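Local coordinates for putative uncharacterized protein (Coprinopsis cinerea, PDB 3W9A), which probably hydrolyses beta-glucans, as the catalytic domain of a glycoside hydrolase family 131 protein with a beta-jelly-roll fold, at residues S8-T13 against S57-L62; Y96-I100 against V116-E120; T13-D19 against T40-L46. One frame throughout, in Å; residues are numbered along the deposited sequence.

The three contacts lie in one beta-jelly-roll domain, and all reach the sheet that contains strands 44-47, 61-66 and 93-101. Contacts 1 and 3 are close neighbours near the surface, with centres about 12 Å apart. They share Thr13 and touch where Tyr12 meets Phe18 and Leu46. Along the chain, contact 3 begins at Thr13, where 8-13 ends, and closes before 57-62. Contact 2 comes later and lies deep inside, its centre about 17 Å from that of contact 1 and 19 Å from that of contact 3. It joins the two sheets, whereas contacts 1 and 3 pack the N-terminal loop and short helix against adjacent strands 44-47 and 61-66.

Contact 1: S8-T13 against S57-L62; sequences SFNNYT and SELRGL
A surface loop of the beta-jelly roll, Ser8-Thr13, is bonded to the run leading into strand 61-66. An ST turn at Ser8 (chi1 t) opens it, with Asn10 N donating to Ser8 OG at 2.9 Å. A type I beta turn, Phe9 to Tyr12, overlaps it. Asn10 CA faces Leu59 CA at 5.6 Å. Glu58 (chi1 m, chi2 m) curls back: OE1 accepts from Ser8 OG at 2.6 Å and OE2 from Phe9 N at 3.0 Å. Asn10 (chi1 m) reads the opposing backbone: OD1 accepts from Leu59 N at 2.8 Å, and ND2 donates to Ser57 O at 3.2 Å. The Phe9 ring (chi1 m) lies inward, with Leu62 CB over its face, 4.0 Å from the centroid. Arg60 (chi1 p, chi2 t, chi3 p) brings its guanidinium edge to the turn's carbonyls: NH1 donates to Phe9 O at 3.0 Å and Asn10 O at 2.9 Å. One water accepts from Arg60 NH2 at 3.1 Å and donates to Asn10 O at 2.7 Å.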
loop_
_atom_site.group_PDB
_atom_site.type_symbol
_atom_site.label_atom_id
_atom_site.label_comp_id
_atom_site.label_asym_id
_atom_site.label_seq_id
_atom_site.Cartn_x
_atom_site.Cartn_y
_atom_site.Cartn_z
ATOM N N SER A 8 -10.574 4.763 1.820
ATOM C CA SER A 8 -11.303 4.110 2.903
ATOM C C SER A 8 -11.948 2.847 2.365
ATOM O O SER A 8 -12.429 2.839 1.240
ATOM C CB SER A 8 -12.407 5.029 3.431
ATOM O OG SER A 8 -13.333 4.278 4.197
ATOM N N PHE A 9 -11.947 1.777 3.157
ATOM C CA PHE A 9 -12.630 0.557 2.775
ATOM C C PHE A 9 -14.039 0.499 3.386
ATOM O O PHE A 9 -14.696 -0.554 3.331
ATOM C CB PHE A 9 -11.807 -0.678 3.175
ATOM C CG PHE A 9 -10.502 -0.786 2.449
ATOM C CD1 PHE A 9 -10.475 -1.005 1.087
ATOM C CD2 PHE A 9 -9.295 -0.651 3.122
ATOM C CE1 PHE A 9 -9.274 -1.088 0.403
ATOM C CE2 PHE A 9 -8.093 -0.745 2.442
ATOM C CZ PHE A 9 -8.083 -0.954 1.080
ATOM N N ASN A 10 -14.531 1.618 3.943
ATOM C CA ASN A 10 -15.828 1.565 4.643
ATOM C C ASN A 10 -16.975 1.078 3.737
ATOM O O ASN A 10 -17.915 0.487 4.224
ATOM C CB ASN A 10 -16.201 2.913 5.270
ATOM C CG ASN A 10 -15.359 3.257 6.473
ATOM O OD1 ASN A 10 -14.650 2.404 7.019
ATOM N ND2 ASN A 10 -15.430 4.528 6.896
ATOM N N ASN A 11 -16.898 1.330 2.435
ATOM C CA ASN A 11 -17.965 0.923 1.516
ATOM C C ASN A 11 -17.685 -0.422 0.884
ATOM O O ASN A 11 -18.489 -0.916 0.105
ATOM C CB ASN A 11 -18.168 1.966 0.420
ATOM C CG ASN A 11 -18.809 3.228 0.941
ATOM O OD1 ASN A 11 -19.164 3.320 2.115
ATOM N ND2 ASN A 11 -18.959 4.214 0.070
ATOM N N TYR A 12 -16.548 -1.017 1.228
ATOM C CA TYR A 12 -16.184 -2.315 0.678
ATOM C C TYR A 12 -16.400 -3.347 1.762
ATOM O O TYR A 12 -15.565 -3.506 2.643
ATOM C CB TYR A 12 -14.743 -2.308 0.139
ATOM C CG TYR A 12 -14.602 -1.464 -1.106
ATOM C CD1 TYR A 12 -14.728 -2.025 -2.384
ATOM C CD2 TYR A 12 -14.379 -0.092 -1.015
ATOM C CE1 TYR A 12 -14.588 -1.238 -3.528
ATOM C CE2 TYR A 12 -14.253 0.694 -2.149
ATOM C CZ TYR A 12 -14.360 0.132 -3.398
ATOM O OH TYR A 12 -14.239 0.959 -4.509
ATOM N N THR A 13 -17.537 -4.039 1.678
ATOM C CA THR A 13 -18.004 -4.934 2.752
ATOM C C THR A 13 -17.732 -6.410 2.482
ATOM O O THR A 13 -17.585 -7.177 3.425
ATOM C CB THR A 13 -19.523 -4.762 2.993
ATOM O OG1 THR A 13 -19.774 -3.404 3.371
ATOM C CG2 THR A 13 -20.030 -5.694 4.116
ATOM N N SER A 57 -11.524 5.964 12.338
ATOM C CA SER A 57 -12.485 6.369 11.291
ATOM C C SER A 57 -12.771 5.271 10.255
ATOM O O SER A 57 -13.618 5.441 9.388
ATOM C CB SER A 57 -11.969 7.621 10.576
ATOM O OG SER A 57 -10.790 7.317 9.847
ATOM N N GLU A 58 -12.051 4.157 10.350
ATOM C CA GLU A 58 -12.201 3.022 9.438
ATOM C C GLU A 58 -12.919 1.831 10.103
ATOM O O GLU A 58 -12.601 1.460 11.219
ATOM C CB GLU A 58 -10.804 2.577 8.962
ATOM C CG GLU A 58 -10.221 3.442 7.865
ATOM C CD GLU A 58 -11.004 3.297 6.574
ATOM O OE1 GLU A 58 -11.846 4.192 6.282
ATOM O OE2 GLU A 58 -10.813 2.266 5.882
ATOM N N LEU A 59 -13.877 1.226 9.408
ATOM C CA LEU A 59 -14.603 0.098 9.945
ATOM C C LEU A 59 -13.784 -1.179 9.794
ATOM O O LEU A 59 -13.853 -2.068 10.634
ATOM C CB LEU A 59 -15.932 -0.097 9.211
ATOM C CG LEU A 59 -16.901 1.087 9.161
ATOM C CD1 LEU A 59 -18.109 0.702 8.322
ATOM C CD2 LEU A 59 -17.330 1.544 10.541
ATOM N N ARG A 60 -13.029 -1.290 8.701
ATOM C CA ARG A 60 -12.304 -2.529 8.425
ATOM C C ARG A 60 -10.977 -2.301 7.708
ATOM O O ARG A 60 -10.659 -1.182 7.324
ATOM C CB ARG A 60 -13.206 -3.493 7.651
ATOM C CG ARG A 60 -13.630 -3.001 6.298
ATOM C CD ARG A 60 -14.681 -3.922 5.712
ATOM N NE ARG A 60 -15.961 -3.758 6.383
ATOM C CZ ARG A 60 -16.836 -2.784 6.145
ATOM N NH1 ARG A 60 -16.608 -1.844 5.231
ATOM N NH2 ARG A 60 -17.962 -2.751 6.851
ATOM N N GLY A 61 -10.186 -3.364 7.588
ATOM C CA GLY A 61 -8.975 -3.362 6.752
ATOM C C GLY A 61 -9.020 -4.409 5.633
ATOM O O GLY A 61 -9.946 -5.215 5.537
ATOM N N LEU A 62 -8.002 -4.386 4.781
ATOM C CA LEU A 62 -7.925 -5.272 3.637
ATOM C C LEU A 62 -6.826 -6.292 3.829
ATOM O O LEU A 62 -5.680 -5.922 4.099
ATOM C CB LEU A 62 -7.638 -4.467 2.385
ATOM C CG LEU A 62 -7.492 -5.248 1.086
ATOM C CD1 LEU A 62 -8.827 -5.818 0.617
ATOM C CD2 LEU A 62 -6.920 -4.335 0.019
HETATM O O HOH W 1 -12.927 0.344 6.359
HETATM O O HOH W 2 -19.925 -0.617 5.640
#

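Contact 2: Y96-I100 against V116-E120; sequences YHFSI and VMFFE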
loop_
_atom_site.group_PDB
_atom_site.type_symbol
_atom_site.label_atom_id
_atom_site.label_comp_id
_atom_site.label_asym_id
_atom_site.label_seq_id
_atom_site.Cartn_x
_atom_site.Cartn_y
_atom_site.Cartn_z
ATOM N N TYR A 96 0.871 10.324 0.408
ATOM C CA TYR A 96 0.202 9.073 0.109
ATOM C C TYR A 96 0.261 8.231 1.372
ATOM O O TYR A 96 1.335 7.709 1.719
ATOM C CB TYR A 96 0.907 8.347 -1.032
ATOM C CG TYR A 96 0.599 8.796 -2.442
ATOM C CD1 TYR A 96 0.715 10.121 -2.825
ATOM C CD2 TYR A 96 0.206 7.859 -3.414
ATOM C CE1 TYR A 96 0.451 10.513 -4.131
ATOM C CE2 TYR A 96 -0.052 8.237 -4.711
ATOM C CZ TYR A 96 0.078 9.564 -5.075
ATOM O OH TYR A 96 -0.188 9.915 -6.383
ATOM N N HIS A 97 -0.871 8.111 2.052
ATOM C CA HIS A 97 -0.915 7.412 3.344
ATOM C C HIS A 97 -1.347 5.966 3.204
ATOM O O HIS A 97 -2.228 5.628 2.388
ATOM C CB HIS A 97 -1.919 8.055 4.282
ATOM C CG HIS A 97 -1.518 9.392 4.806
ATOM N ND1 HIS A 97 -1.105 9.579 6.104
ATOM C CD2 HIS A 97 -1.507 10.614 4.225
ATOM C CE1 HIS A 97 -0.847 10.861 6.299
ATOM N NE2 HIS A 97 -1.071 11.508 5.173
ATOM N N PHE A 98 -0.760 5.121 4.034
ATOM C CA PHE A 98 -1.246 3.764 4.228
ATOM C C PHE A 98 -0.592 3.179 5.463
ATOM O O PHE A 98 0.441 3.687 5.942
ATOM C CB PHE A 98 -0.937 2.860 3.028
ATOM C CG PHE A 98 0.525 2.755 2.706
ATOM C CD1 PHE A 98 1.274 1.668 3.152
ATOM C CD2 PHE A 98 1.154 3.745 1.961
ATOM C CE1 PHE A 98 2.623 1.585 2.880
ATOM C CE2 PHE A 98 2.511 3.664 1.687
ATOM C CZ PHE A 98 3.239 2.578 2.140
ATOM N N SER A 99 -1.194 2.098 5.950
ATOM C CA SER A 99 -0.648 1.283 7.026
ATOM C C SER A 99 -0.639 -0.164 6.587
ATOM O O SER A 99 -1.612 -0.649 6.011
ATOM C CB SER A 99 -1.498 1.390 8.306
ATOM O OG SER A 99 -1.693 2.745 8.693
ATOM N N ILE A 100 0.435 -0.859 6.921
ATOM C CA ILE A 100 0.630 -2.212 6.490
ATOM C C ILE A 100 1.136 -3.104 7.642
ATOM O O ILE A 100 1.816 -2.645 8.577
ATOM C CB ILE A 100 1.567 -2.206 5.261
ATOM C CG1 ILE A 100 1.636 -3.576 4.596
ATOM C CG2 ILE A 100 2.966 -1.747 5.617
ATOM C CD1 ILE A 100 2.076 -3.512 3.147
ATOM N N VAL A 116 5.958 -3.630 -2.888
ATOM C CA VAL A 116 4.692 -3.355 -2.250
ATOM C C VAL A 116 4.447 -1.869 -2.210
ATOM O O VAL A 116 5.371 -1.099 -1.974
ATOM C CB VAL A 116 4.686 -3.901 -0.827
ATOM C CG1 VAL A 116 3.290 -3.851 -0.258
ATOM C CG2 VAL A 116 5.224 -5.344 -0.800
HETATM N N MSE A 117 3.200 -1.470 -2.440
HETATM C CA MSE A 117 2.812 -0.059 -2.386
HETATM C C MSE A 117 3.697 0.760 -3.311
HETATM O O MSE A 117 4.317 1.730 -2.913
HETATM C CB MSE A 117 2.832 0.427 -0.927
HETATM C CG MSE A 117 2.048 -0.434 0.080
HETATM SE SE MSE A 117 0.119 -0.658 -0.367
HETATM C CE MSE A 117 -0.263 1.252 -0.707
ATOM N N PHE A 118 3.721 0.366 -4.578
ATOM C CA PHE A 118 4.663 0.902 -5.555
ATOM C C PHE A 118 3.967 1.630 -6.684
ATOM O O PHE A 118 2.879 1.234 -7.111
ATOM C CB PHE A 118 5.546 -0.206 -6.158
ATOM C CG PHE A 118 4.794 -1.329 -6.844
ATOM C CD1 PHE A 118 4.496 -1.278 -8.201
ATOM C CD2 PHE A 118 4.465 -2.485 -6.147
ATOM C CE1 PHE A 118 3.830 -2.341 -8.825
ATOM C CE2 PHE A 118 3.801 -3.540 -6.763
ATOM C CZ PHE A 118 3.498 -3.480 -8.102
ATOM N N PHE A 119 4.620 2.678 -7.176
ATOM C CA PHE A 119 4.235 3.276 -8.446
ATOM C C PHE A 119 4.750 2.397 -9.564
ATOM O O PHE A 119 5.735 1.680 -9.377
ATOM C CB PHE A 119 4.815 4.679 -8.591
ATOM C CG PHE A 119 4.165 5.683 -7.709
ATOM C CD1 PHE A 119 3.061 6.386 -8.135
ATOM C CD2 PHE A 119 4.665 5.925 -6.449
ATOM C CE1 PHE A 119 2.456 7.307 -7.320
ATOM C CE2 PHE A 119 4.085 6.862 -5.626
ATOM C CZ PHE A 119 2.978 7.558 -6.061
ATOM N N GLU A 120 4.101 2.475 -10.731
ATOM C CA GLU A 120 4.500 1.691 -11.916
ATOM C C GLU A 120 5.997 1.811 -12.213
ATOM O O GLU A 120 6.670 0.803 -12.482
ATOM C CB GLU A 120 3.673 2.113 -13.134
ATOM C CG GLU A 120 4.035 1.438 -14.447
ATOM C CD GLU A 120 3.695 -0.039 -14.501
ATOM O OE1 GLU A 120 3.090 -0.618 -13.580
ATOM O OE2 GLU A 120 4.028 -0.649 -15.519
#
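Hydrophobic side chains from two sheets meet here, with no hydrogen bond between the segments. This is the interior of a jelly-roll sandwich. The touching parts, 96-100 and 116-119, run nearly antiparallel end to end (166°), but they face each other across the core and are not paired edge to edge. The nearest CA atoms, Phe98 CA and Met117 CA, are 8.7 Å apart. Tyr96, Phe98 and Ile100 of strand 93-101 all point toward the other segment.

The aliphatic contacts lie at one end. Ile100 CD1 is 3.6 Å from Val116 CG1 and 4.3 Å from Met117 CG. In the middle, Met117, modelled as selenomethionine, covers the Phe98 ring. Its CG makes a CH-pi contact over the ring face, 3.9 Å from the centroid. Its SE lies 4.7 Å from the same centroid, in an oblique Met-aromatic contact. The chain turns a corner at Met117, where phi and psi are both positive (55/56). At the other end, Tyr96 and Phe119 form an oblique aromatic pair. Their centroids are 5.2 Å apart, the planes make 57°, and Tyr96 CE2 reaches Phe119 CZ at 3.4 Å.

Strand 93-101 sits between strands 157-164 and 213-224 of its sheet. Trp215 of strand 213-224 touches Ile100 and Val116. Tyr161 of strand 157-164 meets the Phe98 ring edge-to-face, and its OH is hydrogen-bonded to Met117 O.

Contact 3: T13-D19 against T40-L46; sequences TTPADFD and TSRYLNL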
loop_
_atom_site.group_PDB
_atom_site.type_symbol
_atom_site.label_atom_id
_atom_site.label_comp_id
_atom_site.label_asym_id
_atom_site.label_seq_id
_atom_site.Cartn_x
_atom_site.Cartn_y
_atom_site.Cartn_z
ATOM N N THR A 13 -17.537 -4.039 1.678
ATOM C CA THR A 13 -18.004 -4.934 2.752
ATOM C C THR A 13 -17.732 -6.410 2.482
ATOM O O THR A 13 -17.585 -7.177 3.425
ATOM C CB THR A 13 -19.523 -4.762 2.993
ATOM O OG1 THR A 13 -19.774 -3.404 3.371
ATOM C CG2 THR A 13 -20.030 -5.694 4.116
ATOM N N THR A 14 -17.694 -6.806 1.211
ATOM C CA THR A 14 -17.373 -8.191 0.828
ATOM C C THR A 14 -16.493 -8.171 -0.408
ATOM O O THR A 14 -16.419 -7.141 -1.090
ATOM C CB THR A 14 -18.647 -8.995 0.486
ATOM O OG1 THR A 14 -19.276 -8.424 -0.662
ATOM C CG2 THR A 14 -19.610 -8.973 1.639
ATOM N N PRO A 15 -15.849 -9.310 -0.738
ATOM C CA PRO A 15 -14.973 -9.301 -1.911
ATOM C C PRO A 15 -15.665 -8.858 -3.205
ATOM O O PRO A 15 -15.087 -8.074 -3.985
ATOM C CB PRO A 15 -14.471 -10.753 -1.981
ATOM C CG PRO A 15 -14.519 -11.221 -0.571
ATOM C CD PRO A 15 -15.746 -10.581 0.009
ATOM N N ALA A 16 -16.903 -9.312 -3.399
ATOM C CA ALA A 16 -17.685 -8.946 -4.577
ATOM C C ALA A 16 -17.851 -7.437 -4.762
ATOM O O ALA A 16 -18.069 -6.984 -5.887
ATOM C CB ALA A 16 -19.050 -9.625 -4.549
ATOM N N ASP A 17 -17.738 -6.657 -3.685
ATOM C CA ASP A 17 -17.800 -5.204 -3.813
ATOM C C ASP A 17 -16.714 -4.670 -4.753
ATOM O O ASP A 17 -16.956 -3.739 -5.508
ATOM C CB ASP A 17 -17.758 -4.502 -2.438
ATOM C CG ASP A 17 -19.084 -4.604 -1.674
ATOM O OD1 ASP A 17 -20.146 -4.786 -2.312
ATOM O OD2 ASP A 17 -19.066 -4.521 -0.429
ATOM N N PHE A 18 -15.539 -5.286 -4.760
ATOM C CA PHE A 18 -14.489 -4.872 -5.691
ATOM C C PHE A 18 -14.836 -5.220 -7.165
ATOM O O PHE A 18 -14.383 -4.544 -8.090
ATOM C CB PHE A 18 -13.150 -5.487 -5.295
ATOM C CG PHE A 18 -12.550 -4.899 -4.052
ATOM C CD1 PHE A 18 -11.991 -3.623 -4.065
ATOM C CD2 PHE A 18 -12.517 -5.630 -2.875
ATOM C CE1 PHE A 18 -11.416 -3.088 -2.921
ATOM C CE2 PHE A 18 -11.943 -5.106 -1.733
ATOM C CZ PHE A 18 -11.387 -3.841 -1.751
ATOM N N ASP A 19 -15.661 -6.245 -7.365
ATOM C CA ASP A 19 -16.081 -6.681 -8.709
ATOM C C ASP A 19 -17.064 -5.730 -9.405
ATOM O O ASP A 19 -17.331 -5.884 -10.585
ATOM C CB ASP A 19 -16.689 -8.096 -8.667
ATOM C CG ASP A 19 -15.685 -9.160 -8.203
ATOM O OD1 ASP A 19 -14.468 -8.992 -8.446
ATOM O OD2 ASP A 19 -16.098 -10.162 -7.590
ATOM N N THR A 40 -12.531 -13.142 -6.656
ATOM C CA THR A 40 -11.891 -12.046 -5.944
ATOM C C THR A 40 -11.591 -12.418 -4.481
ATOM O O THR A 40 -10.536 -12.053 -3.927
ATOM C CB THR A 40 -12.724 -10.767 -6.075
ATOM O OG1 THR A 40 -12.668 -10.358 -7.433
ATOM C CG2 THR A 40 -12.173 -9.641 -5.194
ATOM N N SER A 41 -12.477 -13.206 -3.882
ATOM C CA SER A 41 -12.279 -13.654 -2.500
ATOM C C SER A 41 -11.024 -14.538 -2.267
ATOM O O SER A 41 -10.654 -14.757 -1.131
ATOM C CB SER A 41 -13.503 -14.406 -2.004
ATOM O OG SER A 41 -13.556 -15.665 -2.635
ATOM N N ARG A 42 -10.397 -15.051 -3.325
ATOM C CA ARG A 42 -9.086 -15.703 -3.199
ATOM C C ARG A 42 -7.955 -14.673 -2.934
ATOM O O ARG A 42 -6.915 -15.014 -2.357
ATOM C CB ARG A 42 -8.774 -16.496 -4.462
ATOM C CG ARG A 42 -7.567 -17.410 -4.349
ATOM C CD ARG A 42 -7.287 -18.124 -5.656
ATOM N NE ARG A 42 -8.410 -18.954 -6.067
ATOM C CZ ARG A 42 -8.483 -19.588 -7.233
ATOM N NH1 ARG A 42 -7.507 -19.480 -8.120
ATOM N NH2 ARG A 42 -9.548 -20.331 -7.516
ATOM N N TYR A 43 -8.176 -13.417 -3.336
ATOM C CA TYR A 43 -7.122 -12.392 -3.319
ATOM C C TYR A 43 -7.381 -11.191 -2.406
ATOM O O TYR A 43 -6.441 -10.589 -1.878
ATOM C CB TYR A 43 -6.901 -11.884 -4.737
ATOM C CG TYR A 43 -6.773 -12.975 -5.771
ATOM C CD1 TYR A 43 -5.741 -13.927 -5.696
ATOM C CD2 TYR A 43 -7.669 -13.060 -6.812
ATOM C CE1 TYR A 43 -5.623 -14.924 -6.643
ATOM C CE2 TYR A 43 -7.571 -14.058 -7.753
ATOM C CZ TYR A 43 -6.559 -14.992 -7.660
ATOM O OH TYR A 43 -6.478 -15.960 -8.625
ATOM N N LEU A 44 -8.647 -10.834 -2.241
ATOM C CA LEU A 44 -9.023 -9.664 -1.452
ATOM C C LEU A 44 -10.096 -10.011 -0.442
ATOM O O LEU A 44 -11.154 -10.513 -0.801
ATOM C CB LEU A 44 -9.503 -8.528 -2.368
ATOM C CG LEU A 44 -8.470 -7.971 -3.353
ATOM C CD1 LEU A 44 -9.133 -6.998 -4.313
ATOM C CD2 LEU A 44 -7.266 -7.311 -2.655
ATOM N N ASN A 45 -9.807 -9.757 0.831
ATOM C CA ASN A 45 -10.770 -9.976 1.892
ATOM C C ASN A 45 -10.774 -8.826 2.880
ATOM O O ASN A 45 -9.758 -8.165 3.096
ATOM C CB ASN A 45 -10.496 -11.299 2.608
ATOM C CG ASN A 45 -10.707 -12.481 1.708
ATOM O OD1 ASN A 45 -9.756 -12.999 1.099
ATOM N ND2 ASN A 45 -11.966 -12.866 1.534
ATOM N N LEU A 46 -11.932 -8.616 3.495
ATOM C CA LEU A 46 -12.203 -7.466 4.340
ATOM C C LEU A 46 -12.716 -7.917 5.702
ATOM O O LEU A 46 -13.514 -8.852 5.781
ATOM C CB LEU A 46 -13.250 -6.597 3.655
ATOM C CG LEU A 46 -12.874 -6.075 2.258
ATOM C CD1 LEU A 46 -14.046 -6.153 1.281
ATOM C CD2 LEU A 46 -12.328 -4.663 2.350
HETATM O O HOH W 3 -14.924 -12.248 -7.824
#
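This is a mainly apolar contact between a short helix and a strand, with polar links between Asp19 and Thr40, at the outer part of the domain. The weakly bonded helix 15-18 rests on strand 44-47 and the turn before it. Pro15 and Phe18 point toward the strand side. Pro15 CG lies 3.6 Å from Ser41 CB and 3.4 Å from Leu44 O, so the proline ring fits against the bend of the chain. Leu44 CD1 sits over one face of the Phe18 ring, 4.1 Å from its centroid, a CH-pi contact. Leu46 CD1 approaches Phe18 CE2 at 3.8 Å and Thr14 O at 3.5 Å. In the jelly roll, strand 44-47 pairs with strand 61-66, and Leu62 of that neighbour touches Phe18, Leu44 and Leu46. Phe18 also stacks on Tyr12. Asp17 ties the approach to the helix: its OD2 accepts from Thr13 N at 2.6 Å and from Thr14 N at 3.1 Å; OD1 is salt-bridged to Arg20. The direct link is a very short hydrogen bond, Thr40 OG1 to Asp19 OD1, at 2.5 Å. Trp32 NE1 is hydrogen-bonded to the same Thr40 hydroxyl. A water donates to Asp19 OD2 at 2.4 Å and accepts from Thr40 N at 2.8 Å.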